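Side-chain contacts in DNA gyrase, B subunit, truncated (Myxococcus xanthus, PDB 3CWV), which probably catalyses the ATP-dependent breakage, passage and rejoining of double-stranded DNA as the ATP-binding subunit of a gyrase: residues V41-A46 with F256-R261; V229-F232 with L237-Q240; F232-L237 with E329-K334; G266-G271 with V304-P309; Q312-G317 with L323-L328. All blocks are in the same frame, centred on the assembly; numbering follows the deposited sequence.

In the fold
The second segments follow the chain as 237-240 (interaction 2), 256-261 (1), 304-309 (4), 323-328 (5) and 329-334 (3). Interactions 1 to 4 reach one five-strand mixed sheet, of strand order 228-234, 237-245, 300-307, 252-257 and 260-261. Interaction 2 is nested inside the loop closed by interaction 1, interactions 4 and 5 inside that closed by interaction 3. Interactions 2 and 3, with centres about 8 Å apart, share F232 and L237; interaction 4 is centred about 9 Å from 2, 3 and 5. Interaction 1, about 18 Å from interaction 3, joins this probably transducer-like region to the preceding part through helix 28-47, whereas interactions 2 to 5 pack its sheet, helices and loop together.

Interaction 1: V41-A46 with F256-R261; sequences VAYEEA and FANAVR
A type I' beta turn, A257 to V260, closes the hairpin of strands 252-257 and 260-261 and presses N258 and A259 against Y43 of helix 28-47. The methyl group CB of A259 sits over the middle of the Y43 ring, 3.5 Å from the ring centroid and only 12° off the ring normal, a CH-pi contact over one face. CE1 and CD1 of Y43 both lie 3.6 Å from A259 CB. With CG anti to the backbone N (chi1 172°), the tyrosine leaves the helix toward the turn and offers this face to the methyl. N258 meets the same ring differently: its carbonyl carbon C approaches Y43 CE2 obliquely at 3.7 Å, and its CB lies 3.9 Å from Y43 CE2. The amide plane of N258 is turned 51° from the tyrosine ring, and the two side chains cross at about a right angle.

No hydrogen bond spans the two segments. The amide oxygen OD1 of N258 is instead held by the backbone N of G308, which fixes the turn against the loop after strand 300-307, while the carboxylate of E44 pairs with R47 in a salt bridge. L181 and L184 of helix 171-184 also pack here, on Y43 and A259 respectively. Both central turn residues have positive phi, as a type I' turn requires, and asparagine suits the first position. A tight hairpin turn docked on a helix is thus the motif, here probably joining the S5-like transducer region to the ATPase part of a GyrB-type chain.

Interaction 2: V229-F232 with L237-Q240; sequences VFDF and LRVQ
F232 and V239 form a hydrogen-bonded pair in the antiparallel beta hairpin of strands 228-234 and 237-245, whose short segments run at 174° to each other. The backbone is closely knit here: V239 N donates to F232 O at 2.7 Å, and F232 N returns a bond to V239 O at 2.9 Å. On the packed face the two side chains lie alongside one another. V239 CB stands over one face of the F232 ring, offset toward its rim, and reaches F232 CE2 at 3.8 Å. L336 of helix 328-345 also packs on this phenylalanine, and V306 of strand 300-307 touches the valine.

On the other face D231 is exposed to solvent and R238 partly so, whereas Q240 beside them is buried. R238 grips the aspartate side-on: NE reaches D231 OD1 at 2.8 Å, and NH2 reaches D231 OD2 at 2.7 Å. Both bonds are nearly straight and lie in the guanidinium plane, but they meet the oxygens on their syn sides from somewhat out of the carboxylate plane, because the two flat groups are turned 27° apart. An extended chain from CG to NE carries the arginine diagonally across the strands to D231. A leucine in place of R238 would probably leave the D231 carboxylate without its cationic mate and freer to turn. Over the guanidinium itself, Q240 NE2 stands 3.3 Å above the plane.

Interaction 3: F232-L237 with E329-K334; sequences FTWDGL and EEAIRK
W234 carries its ring away from the strand with CG opposite the backbone N (chi1 172°), which brings the indole up against A331 of helix 328-345. F232, its CG set between the backbone N and the carbonyl carbon (chi1 66°), directs its ring end to I332 on the next position of the helix. A331 CB stands over the five-membered ring of W234, 3.4 Å from its centroid and 10° off the normal, in a CH-pi contact; its shortest approach is to W234 CE2, also 3.4 Å. The opposite face of the indole is covered by D235 CB from the type I' turn, so the ring is sandwiched between turn and helix. The second contact is looser and edge-on: I332 CG1 lies near the plane of the F232 ring, 4.1 Å from F232 CZ. A serine in place of W234 would probably leave the A331 methyl without its aromatic platform and open a gap between turn and helix. The helix thus packs on the edge strand 228-234 by its A331 and I332 side, while E329, I332 and R333 also touch helix 267-284, at A267, V272 and A275 respectively.

Interaction 4: G266-G271 with V304-P309; sequences GAHVKG and VAVSGP
V306 CG1 approaches the H268 ring obliquely, nearest to ND1 at 3.8 Å. One face of the ring is covered from its own helix by V269 CG2, 3.9 Å above the plane and over its centre, and G266 C lies at the edge, in plane. The histidine has CG between its backbone N and carbonyl carbon (chi1 50°), which folds the ring back toward the start of helix 267-284, where NE2 has a weak hydrogen bond with H265 O. At the base of the side chain, V304 CG1 touches H268 CB at 4.0 Å and H268 O at 3.8 Å. V269 crosses V304 at a slant, with V269 CG2 4.1 Å from V304 CB.

Helix 267-284 therefore rests on strand 300-307 through V304 and V306, the short axes 8.3 Å apart at 130°. L323 packs on both H268 and V306, and S255 on H268. No hydrogen bond joins the two segments, and all four touching residues are buried; helix and sheet are consequently held together here by apolar packing, with NE2 of the histidine turned to its weak bond just before the helix.

Interaction 5: Q312-G317 with L323-L328; sequences QMAFAG and LAIPGL
A314 O is the one polar atom gripped across this contact between two parts of the loop that links strand 300-307 to helix 328-345: A324 N donates to it at 2.8 Å in a nearly straight bond (168°), with the nitrogen tilted 27° from the carbonyl plane. This belongs to a single backbone bridge, F315 with L323, rather than to a regular sheet. L323 CD1 fits against the same oxygen, 3.4 Å from A314 O, and continues over one face of the F315 ring, where it reaches F315 CE1 at 3.8 Å. The phenylalanine and leucine cross at a slant; CG of L323 opposite its backbone N (chi1 -169°) brings the methyl up to the ring. Farther along, I325 extends CD1 to 3.5 Å from Q312 O and lays CG1 against A314 N at 3.8 Å. On the other end A324 CB rests 3.9 Å from A316 N.

L323 also bonds through its backbone to H265 and A267 while touching H268. L237 of strand 237-245 packs on both M313 and I325. One hydrogen bond joins the two backbones, and most of the remaining contact is apolar: aliphatic branches lying against backbone atoms and one aromatic face.

Interaction 1: V41-A46 with F256-R261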
# COMPACT_ATOMS: atom_id res chain seq x y z
N VAL A 41 1.07 -4.72 -6.47
CA VAL A 41 1.39 -6.14 -6.64
C VAL A 41 2.30 -6.65 -5.50
O VAL A 41 2.03 -7.69 -4.88
CB VAL A 41 2.11 -6.44 -7.99
CG1 VAL A 41 2.50 -7.92 -8.05
CG2 VAL A 41 1.21 -6.14 -9.16
N ALA A 42 3.37 -5.90 -5.23
CA ALA A 42 4.33 -6.23 -4.17
C ALA A 42 3.66 -6.18 -2.79
O ALA A 42 3.88 -7.06 -1.96
CB ALA A 42 5.54 -5.24 -4.22
N TYR A 43 2.79 -5.19 -2.57
CA TYR A 43 2.02 -5.11 -1.33
C TYR A 43 1.18 -6.37 -1.10
O TYR A 43 1.12 -6.86 0.02
CB TYR A 43 1.06 -3.92 -1.30
CG TYR A 43 0.18 -4.01 -0.09
CD1 TYR A 43 0.67 -3.71 1.18
CD2 TYR A 43 -1.13 -4.49 -0.20
CE1 TYR A 43 -0.13 -3.83 2.30
CE2 TYR A 43 -1.93 -4.62 0.90
CZ TYR A 43 -1.43 -4.28 2.15
OH TYR A 43 -2.24 -4.41 3.24
N GLU A 44 0.50 -6.85 -2.12
CA GLU A 44 -0.38 -8.00 -1.93
C GLU A 44 0.42 -9.25 -1.59
O GLU A 44 -0.00 -10.06 -0.73
CB GLU A 44 -1.29 -8.21 -3.15
CG GLU A 44 -2.12 -9.51 -3.09
CD GLU A 44 -3.23 -9.50 -2.03
OE1 GLU A 44 -3.54 -8.44 -1.44
OE2 GLU A 44 -3.81 -10.57 -1.79
N GLU A 45 1.58 -9.41 -2.22
CA GLU A 45 2.48 -10.51 -1.84
C GLU A 45 2.96 -10.35 -0.40
O GLU A 45 2.95 -11.33 0.38
CB GLU A 45 3.68 -10.60 -2.76
CG GLU A 45 3.28 -10.85 -4.22
CD GLU A 45 2.62 -12.21 -4.42
OE1 GLU A 45 3.27 -13.26 -4.21
OE2 GLU A 45 1.43 -12.22 -4.77
N ALA A 46 3.39 -9.15 -0.03
CA ALA A 46 3.83 -8.88 1.36
C ALA A 46 2.68 -9.12 2.35
O ALA A 46 2.90 -9.71 3.41
CB ALA A 46 4.39 -7.46 1.51
N PHE A 256 -6.43 3.66 5.30
CA PHE A 256 -6.08 2.82 4.15
C PHE A 256 -6.90 1.55 4.17
O PHE A 256 -7.25 1.07 5.24
CB PHE A 256 -4.59 2.41 4.21
CG PHE A 256 -3.64 3.57 4.20
CD1 PHE A 256 -3.08 4.02 3.02
CD2 PHE A 256 -3.35 4.24 5.39
CE1 PHE A 256 -2.21 5.11 3.01
CE2 PHE A 256 -2.51 5.35 5.40
CZ PHE A 256 -1.92 5.77 4.21
N ALA A 257 -7.19 1.00 2.99
CA ALA A 257 -7.70 -0.37 2.89
C ALA A 257 -6.81 -1.04 1.88
O ALA A 257 -6.66 -0.54 0.74
CB ALA A 257 -9.14 -0.37 2.45
N ASN A 258 -6.18 -2.14 2.28
CA ASN A 258 -5.09 -2.71 1.48
C ASN A 258 -4.11 -1.67 0.93
O ASN A 258 -3.78 -1.68 -0.28
CB ASN A 258 -5.61 -3.62 0.36
CG ASN A 258 -6.09 -4.97 0.88
OD1 ASN A 258 -5.96 -5.26 2.06
ND2 ASN A 258 -6.64 -5.79 0.01
N ALA A 259 -3.65 -0.79 1.81
CA ALA A 259 -2.54 0.12 1.47
C ALA A 259 -2.87 1.12 0.37
O ALA A 259 -1.98 1.80 -0.13
CB ALA A 259 -1.24 -0.67 1.12
N VAL A 260 -4.15 1.20 -0.01
CA VAL A 260 -4.61 2.34 -0.81
C VAL A 260 -5.49 3.26 0.05
O VAL A 260 -6.32 2.81 0.85
CB VAL A 260 -5.37 1.91 -2.09
CG1 VAL A 260 -4.43 1.14 -3.05
CG2 VAL A 260 -6.61 1.09 -1.75
N ARG A 261 -5.30 4.56 -0.12
CA ARG A 261 -5.89 5.46 0.85
C ARG A 261 -7.39 5.55 0.65
O ARG A 261 -7.89 5.44 -0.47
CB ARG A 261 -5.22 6.85 0.80
CG ARG A 261 -4.73 7.23 2.19
CD ARG A 261 -4.08 8.53 2.23
NE ARG A 261 -4.96 9.53 2.78
CZ ARG A 261 -4.64 10.82 2.81
NH1 ARG A 261 -3.47 11.19 2.32
NH2 ARG A 261 -5.48 11.71 3.31

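Interaction 2: V229-F232 with L237-Q240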
# COMPACT_ATOMS: atom_id res chain seq x y z
N VAL A 229 -1.02 2.14 20.03
CA VAL A 229 -1.06 1.23 18.88
C VAL A 229 -1.99 0.06 19.12
O VAL A 229 -2.15 -0.41 20.24
CB VAL A 229 0.35 0.68 18.52
CG1 VAL A 229 1.34 1.81 18.36
CG2 VAL A 229 0.87 -0.27 19.59
N PHE A 230 -2.61 -0.41 18.04
CA PHE A 230 -3.41 -1.64 18.05
C PHE A 230 -3.12 -2.43 16.78
O PHE A 230 -2.79 -1.84 15.74
CB PHE A 230 -4.91 -1.32 18.12
CG PHE A 230 -5.30 -0.54 19.33
CD1 PHE A 230 -5.34 -1.14 20.58
CD2 PHE A 230 -5.63 0.80 19.22
CE1 PHE A 230 -5.70 -0.42 21.70
CE2 PHE A 230 -5.99 1.53 20.34
CZ PHE A 230 -6.02 0.92 21.58
N ASP A 231 -3.17 -3.75 16.88
CA ASP A 231 -2.99 -4.60 15.72
C ASP A 231 -3.78 -5.85 16.04
O ASP A 231 -3.41 -6.58 16.96
CB ASP A 231 -1.51 -4.97 15.54
CG ASP A 231 -1.26 -5.89 14.34
OD1 ASP A 231 -2.20 -6.20 13.55
OD2 ASP A 231 -0.09 -6.32 14.19
N PHE A 232 -4.86 -6.09 15.31
CA PHE A 232 -5.67 -7.30 15.55
C PHE A 232 -6.37 -7.75 14.27
O PHE A 232 -6.38 -7.03 13.28
CB PHE A 232 -6.69 -7.06 16.67
CG PHE A 232 -7.76 -6.05 16.32
CD1 PHE A 232 -9.03 -6.47 15.94
CD2 PHE A 232 -7.51 -4.70 16.41
CE1 PHE A 232 -10.00 -5.56 15.61
CE2 PHE A 232 -8.49 -3.78 16.10
CZ PHE A 232 -9.74 -4.21 15.70
N LEU A 237 -9.62 -10.13 8.57
CA LEU A 237 -9.24 -8.75 8.25
C LEU A 237 -8.31 -8.23 9.33
O LEU A 237 -8.67 -8.25 10.51
CB LEU A 237 -10.49 -7.85 8.24
CG LEU A 237 -11.55 -8.10 7.16
CD1 LEU A 237 -12.54 -6.97 7.15
CD2 LEU A 237 -10.90 -8.24 5.79
N ARG A 238 -7.14 -7.73 8.94
CA ARG A 238 -6.21 -7.14 9.90
C ARG A 238 -6.43 -5.65 10.05
O ARG A 238 -6.52 -4.92 9.07
CB ARG A 238 -4.77 -7.44 9.51
CG ARG A 238 -3.77 -6.87 10.49
CD ARG A 238 -2.34 -7.03 9.94
NE ARG A 238 -1.32 -6.81 10.96
CZ ARG A 238 -0.00 -6.86 10.72
NH1 ARG A 238 0.45 -7.11 9.50
NH2 ARG A 238 0.86 -6.64 11.71
N VAL A 239 -6.51 -5.19 11.28
CA VAL A 239 -6.70 -3.78 11.55
C VAL A 239 -5.48 -3.32 12.32
O VAL A 239 -5.14 -3.93 13.33
CB VAL A 239 -7.97 -3.54 12.36
CG1 VAL A 239 -8.13 -2.06 12.73
CG2 VAL A 239 -9.20 -4.05 11.58
N GLN A 240 -4.80 -2.30 11.81
CA GLN A 240 -3.61 -1.74 12.45
C GLN A 240 -3.88 -0.26 12.63
O GLN A 240 -4.37 0.42 11.72
CB GLN A 240 -2.37 -1.92 11.58
CG GLN A 240 -2.03 -3.36 11.25
CD GLN A 240 -1.00 -3.46 10.14
OE1 GLN A 240 -1.35 -3.46 8.94
NE2 GLN A 240 0.27 -3.55 10.52

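Interaction 3: F232-L237 with E329-K334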
# COMPACT_ATOMS: atom_id res chain seq x y z
N PHE A 232 -4.86 -6.09 15.31
CA PHE A 232 -5.67 -7.30 15.55
C PHE A 232 -6.37 -7.75 14.27
O PHE A 232 -6.38 -7.03 13.28
CB PHE A 232 -6.69 -7.06 16.67
CG PHE A 232 -7.76 -6.05 16.32
CD1 PHE A 232 -9.03 -6.47 15.94
CD2 PHE A 232 -7.51 -4.70 16.41
CE1 PHE A 232 -10.00 -5.56 15.61
CE2 PHE A 232 -8.49 -3.78 16.10
CZ PHE A 232 -9.74 -4.21 15.70
N THR A 233 -6.95 -8.95 14.32
CA THR A 233 -7.62 -9.53 13.15
C THR A 233 -9.07 -9.86 13.51
O THR A 233 -9.36 -10.36 14.61
CB THR A 233 -6.85 -10.75 12.63
OG1 THR A 233 -5.55 -10.34 12.20
CG2 THR A 233 -7.57 -11.40 11.44
N TRP A 234 -9.98 -9.52 12.61
CA TRP A 234 -11.39 -9.83 12.77
C TRP A 234 -11.90 -10.38 11.47
O TRP A 234 -11.74 -9.74 10.42
CB TRP A 234 -12.21 -8.60 13.13
CG TRP A 234 -13.69 -8.85 13.10
CD1 TRP A 234 -14.44 -9.50 14.06
CD2 TRP A 234 -14.63 -8.44 12.09
NE1 TRP A 234 -15.76 -9.54 13.70
CE2 TRP A 234 -15.91 -8.89 12.50
CE3 TRP A 234 -14.51 -7.74 10.88
CZ2 TRP A 234 -17.07 -8.66 11.73
CZ3 TRP A 234 -15.66 -7.51 10.12
CH2 TRP A 234 -16.92 -7.96 10.55
N ASP A 235 -12.49 -11.58 11.53
CA ASP A 235 -13.05 -12.20 10.36
C ASP A 235 -12.09 -12.16 9.16
O ASP A 235 -12.52 -11.84 8.06
CB ASP A 235 -14.39 -11.54 9.98
CG ASP A 235 -15.32 -12.49 9.30
OD1 ASP A 235 -15.34 -13.67 9.73
OD2 ASP A 235 -16.01 -12.09 8.34
N GLY A 236 -10.81 -12.47 9.38
CA GLY A 236 -9.83 -12.53 8.29
C GLY A 236 -9.21 -11.20 7.88
O GLY A 236 -8.37 -11.15 6.97
N LEU A 237 -9.62 -10.13 8.57
CA LEU A 237 -9.24 -8.75 8.25
C LEU A 237 -8.31 -8.23 9.33
O LEU A 237 -8.67 -8.25 10.51
CB LEU A 237 -10.49 -7.85 8.24
CG LEU A 237 -11.55 -8.10 7.16
CD1 LEU A 237 -12.54 -6.97 7.15
CD2 LEU A 237 -10.90 -8.24 5.79
N GLU A 329 -17.26 -1.80 11.59
CA GLU A 329 -17.22 -0.70 12.54
C GLU A 329 -17.50 -1.15 13.97
O GLU A 329 -16.81 -0.74 14.92
CB GLU A 329 -18.22 0.38 12.14
CG GLU A 329 -18.37 1.43 13.22
CD GLU A 329 -19.43 2.47 12.90
OE1 GLU A 329 -19.70 2.73 11.70
OE2 GLU A 329 -19.98 3.05 13.85
N GLU A 330 -18.54 -1.97 14.14
CA GLU A 330 -18.89 -2.45 15.47
C GLU A 330 -17.88 -3.44 16.01
O GLU A 330 -17.59 -3.42 17.20
CB GLU A 330 -20.29 -3.05 15.51
CG GLU A 330 -21.32 -2.07 16.05
CD GLU A 330 -20.94 -1.54 17.43
OE1 GLU A 330 -20.84 -0.31 17.57
OE2 GLU A 330 -20.72 -2.36 18.35
N ALA A 331 -17.35 -4.31 15.15
CA ALA A 331 -16.28 -5.25 15.54
C ALA A 331 -15.04 -4.55 16.08
O ALA A 331 -14.45 -5.01 17.06
CB ALA A 331 -15.89 -6.12 14.39
N ILE A 332 -14.63 -3.47 15.41
CA ILE A 332 -13.50 -2.63 15.84
C ILE A 332 -13.82 -1.89 17.14
O ILE A 332 -13.01 -1.90 18.06
CB ILE A 332 -13.12 -1.59 14.77
CG1 ILE A 332 -12.58 -2.28 13.51
CG2 ILE A 332 -12.11 -0.55 15.29
CD1 ILE A 332 -12.32 -1.30 12.39
N ARG A 333 -15.01 -1.28 17.20
CA ARG A 333 -15.41 -0.55 18.39
C ARG A 333 -15.44 -1.44 19.62
O ARG A 333 -14.92 -1.06 20.67
CB ARG A 333 -16.76 0.18 18.23
CG ARG A 333 -17.02 1.21 19.36
CD ARG A 333 -18.50 1.51 19.58
NE ARG A 333 -19.24 0.28 19.83
CZ ARG A 333 -19.21 -0.41 20.97
NH1 ARG A 333 -19.90 -1.53 21.09
NH2 ARG A 333 -18.47 0.01 22.00
N LYS A 334 -16.01 -2.64 19.48
CA LYS A 334 -16.05 -3.61 20.57
C LYS A 334 -14.68 -4.08 21.01
O LYS A 334 -14.44 -4.26 22.21
CB LYS A 334 -16.92 -4.82 20.22
CG LYS A 334 -18.40 -4.54 20.29
CD LYS A 334 -19.23 -5.60 19.58
CE LYS A 334 -20.69 -5.17 19.50
NZ LYS A 334 -21.54 -6.30 19.05

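Interaction 4: G266-G271 with V304-P309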
# COMPACT_ATOMS: atom_id res chain seq x y z
N GLY A 266 -14.47 5.95 6.58
CA GLY A 266 -15.42 4.85 6.56
C GLY A 266 -15.37 3.99 7.80
O GLY A 266 -14.93 4.42 8.86
N ALA A 267 -15.79 2.74 7.64
CA ALA A 267 -16.09 1.87 8.78
C ALA A 267 -14.88 1.55 9.66
O ALA A 267 -15.02 1.43 10.87
CB ALA A 267 -16.74 0.57 8.28
N HIS A 268 -13.70 1.42 9.04
CA HIS A 268 -12.47 1.14 9.79
C HIS A 268 -12.15 2.32 10.73
O HIS A 268 -11.89 2.13 11.92
CB HIS A 268 -11.28 0.82 8.85
CG HIS A 268 -11.09 1.81 7.73
ND1 HIS A 268 -9.87 2.01 7.11
CD2 HIS A 268 -11.96 2.64 7.11
CE1 HIS A 268 -10.00 2.91 6.15
NE2 HIS A 268 -11.26 3.31 6.13
N VAL A 269 -12.25 3.53 10.20
CA VAL A 269 -11.97 4.73 10.96
C VAL A 269 -13.06 4.97 12.02
O VAL A 269 -12.74 5.23 13.19
CB VAL A 269 -11.84 5.93 10.02
CG1 VAL A 269 -11.88 7.27 10.76
CG2 VAL A 269 -10.56 5.78 9.16
N LYS A 270 -14.33 4.88 11.63
CA LYS A 270 -15.41 5.10 12.58
C LYS A 270 -15.38 4.13 13.75
O LYS A 270 -15.70 4.51 14.87
CB LYS A 270 -16.78 5.07 11.89
CG LYS A 270 -17.22 6.44 11.37
CD LYS A 270 -18.13 7.17 12.36
CE LYS A 270 -19.49 6.47 12.47
NZ LYS A 270 -20.60 7.38 12.89
N GLY A 271 -15.00 2.88 13.52
CA GLY A 271 -14.81 1.96 14.64
C GLY A 271 -13.84 2.53 15.68
O GLY A 271 -14.07 2.42 16.91
N VAL A 304 -5.09 4.65 10.42
CA VAL A 304 -5.92 3.45 10.53
C VAL A 304 -5.88 2.67 9.21
O VAL A 304 -6.30 3.18 8.19
CB VAL A 304 -7.41 3.82 10.84
CG1 VAL A 304 -8.26 2.55 10.89
CG2 VAL A 304 -7.54 4.66 12.15
N ALA A 305 -5.36 1.44 9.22
CA ALA A 305 -5.18 0.65 8.01
C ALA A 305 -5.85 -0.70 8.19
O ALA A 305 -5.57 -1.42 9.15
CB ALA A 305 -3.67 0.43 7.72
N VAL A 306 -6.75 -1.04 7.26
CA VAL A 306 -7.35 -2.39 7.29
C VAL A 306 -6.83 -3.13 6.08
O VAL A 306 -6.52 -2.53 5.06
CB VAL A 306 -8.91 -2.33 7.37
CG1 VAL A 306 -9.50 -1.64 6.14
CG2 VAL A 306 -9.51 -3.75 7.58
N SER A 307 -6.66 -4.44 6.19
CA SER A 307 -6.19 -5.17 5.04
C SER A 307 -6.87 -6.55 5.06
O SER A 307 -7.32 -6.98 6.12
CB SER A 307 -4.66 -5.29 5.08
OG SER A 307 -4.23 -6.19 6.11
N GLY A 308 -6.95 -7.21 3.91
CA GLY A 308 -7.58 -8.52 3.82
C GLY A 308 -7.72 -8.92 2.35
O GLY A 308 -7.27 -8.18 1.46
N PRO A 309 -8.38 -10.06 2.09
CA PRO A 309 -8.58 -10.48 0.69
C PRO A 309 -9.22 -9.33 -0.11
O PRO A 309 -10.14 -8.67 0.41
CB PRO A 309 -9.54 -11.66 0.82
CG PRO A 309 -9.22 -12.25 2.20
CD PRO A 309 -8.97 -11.01 3.05

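Interaction 5: Q312-G317 with L323-L328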
# COMPACT_ATOMS: atom_id res chain seq x y z
N GLN A 312 -12.98 -8.98 -0.26
CA GLN A 312 -13.62 -8.56 0.99
C GLN A 312 -13.63 -7.05 1.22
O GLN A 312 -14.33 -6.58 2.10
CB GLN A 312 -12.96 -9.25 2.20
CG GLN A 312 -13.38 -10.72 2.43
CD GLN A 312 -12.85 -11.30 3.75
OE1 GLN A 312 -13.07 -10.75 4.83
NE2 GLN A 312 -12.17 -12.43 3.66
N MET A 313 -12.84 -6.31 0.46
CA MET A 313 -12.80 -4.84 0.57
C MET A 313 -14.00 -4.25 -0.16
O MET A 313 -14.10 -4.38 -1.37
CB MET A 313 -11.52 -4.27 -0.04
CG MET A 313 -10.17 -4.69 0.61
SD MET A 313 -9.97 -4.18 2.34
CE MET A 313 -10.25 -5.78 3.10
N ALA A 314 -14.92 -3.64 0.58
CA ALA A 314 -16.16 -3.13 -0.01
C ALA A 314 -16.27 -1.66 0.34
O ALA A 314 -15.95 -1.25 1.45
CB ALA A 314 -17.38 -3.89 0.51
N PHE A 315 -16.72 -0.87 -0.63
CA PHE A 315 -16.71 0.57 -0.52
C PHE A 315 -18.14 1.08 -0.70
O PHE A 315 -19.01 0.34 -1.16
CB PHE A 315 -15.76 1.15 -1.58
CG PHE A 315 -14.32 0.72 -1.40
CD1 PHE A 315 -13.47 1.44 -0.58
CD2 PHE A 315 -13.84 -0.43 -2.03
CE1 PHE A 315 -12.14 1.05 -0.38
CE2 PHE A 315 -12.50 -0.84 -1.85
CZ PHE A 315 -11.65 -0.10 -1.02
N ALA A 316 -18.39 2.32 -0.29
CA ALA A 316 -19.73 2.90 -0.40
C ALA A 316 -20.10 3.20 -1.85
O ALA A 316 -21.28 3.38 -2.19
CB ALA A 316 -19.82 4.16 0.43
N GLY A 317 -19.10 3.33 -2.70
CA GLY A 317 -19.36 3.61 -4.12
C GLY A 317 -18.11 3.44 -4.94
O GLY A 317 -17.07 3.03 -4.41
N LEU A 323 -14.73 3.33 2.91
CA LEU A 323 -14.88 1.90 3.18
C LEU A 323 -16.22 1.56 3.87
O LEU A 323 -16.61 2.22 4.82
CB LEU A 323 -13.71 1.45 4.06
CG LEU A 323 -13.54 -0.06 4.24
CD1 LEU A 323 -12.94 -0.65 2.96
CD2 LEU A 323 -12.64 -0.30 5.45
N ALA A 324 -16.91 0.52 3.40
CA ALA A 324 -18.18 0.12 3.97
C ALA A 324 -18.23 -1.40 3.99
O ALA A 324 -18.68 -2.04 3.03
CB ALA A 324 -19.35 0.71 3.15
N ILE A 325 -17.69 -1.99 5.06
CA ILE A 325 -17.74 -3.45 5.28
C ILE A 325 -18.71 -3.73 6.42
O ILE A 325 -18.48 -3.29 7.54
CB ILE A 325 -16.36 -4.01 5.60
CG1 ILE A 325 -15.42 -3.88 4.38
CG2 ILE A 325 -16.45 -5.48 6.05
CD1 ILE A 325 -13.94 -4.19 4.65
N PRO A 326 -19.80 -4.45 6.15
CA PRO A 326 -20.84 -4.64 7.17
C PRO A 326 -20.23 -5.28 8.40
O PRO A 326 -19.47 -6.23 8.25
CB PRO A 326 -21.81 -5.62 6.50
CG PRO A 326 -21.57 -5.43 5.01
CD PRO A 326 -20.12 -5.15 4.88
N GLY A 327 -20.56 -4.78 9.60
CA GLY A 327 -20.08 -5.38 10.85
C GLY A 327 -18.71 -4.89 11.30
O GLY A 327 -18.37 -4.98 12.48
N LEU A 328 -17.90 -4.36 10.36
CA LEU A 328 -16.52 -3.95 10.68
C LEU A 328 -16.45 -2.84 11.74
O LEU A 328 -15.66 -2.93 12.67
CB LEU A 328 -15.75 -3.47 9.42
CG LEU A 328 -14.29 -3.06 9.71
CD1 LEU A 328 -13.51 -4.21 10.32
CD2 LEU A 328 -13.55 -2.57 8.44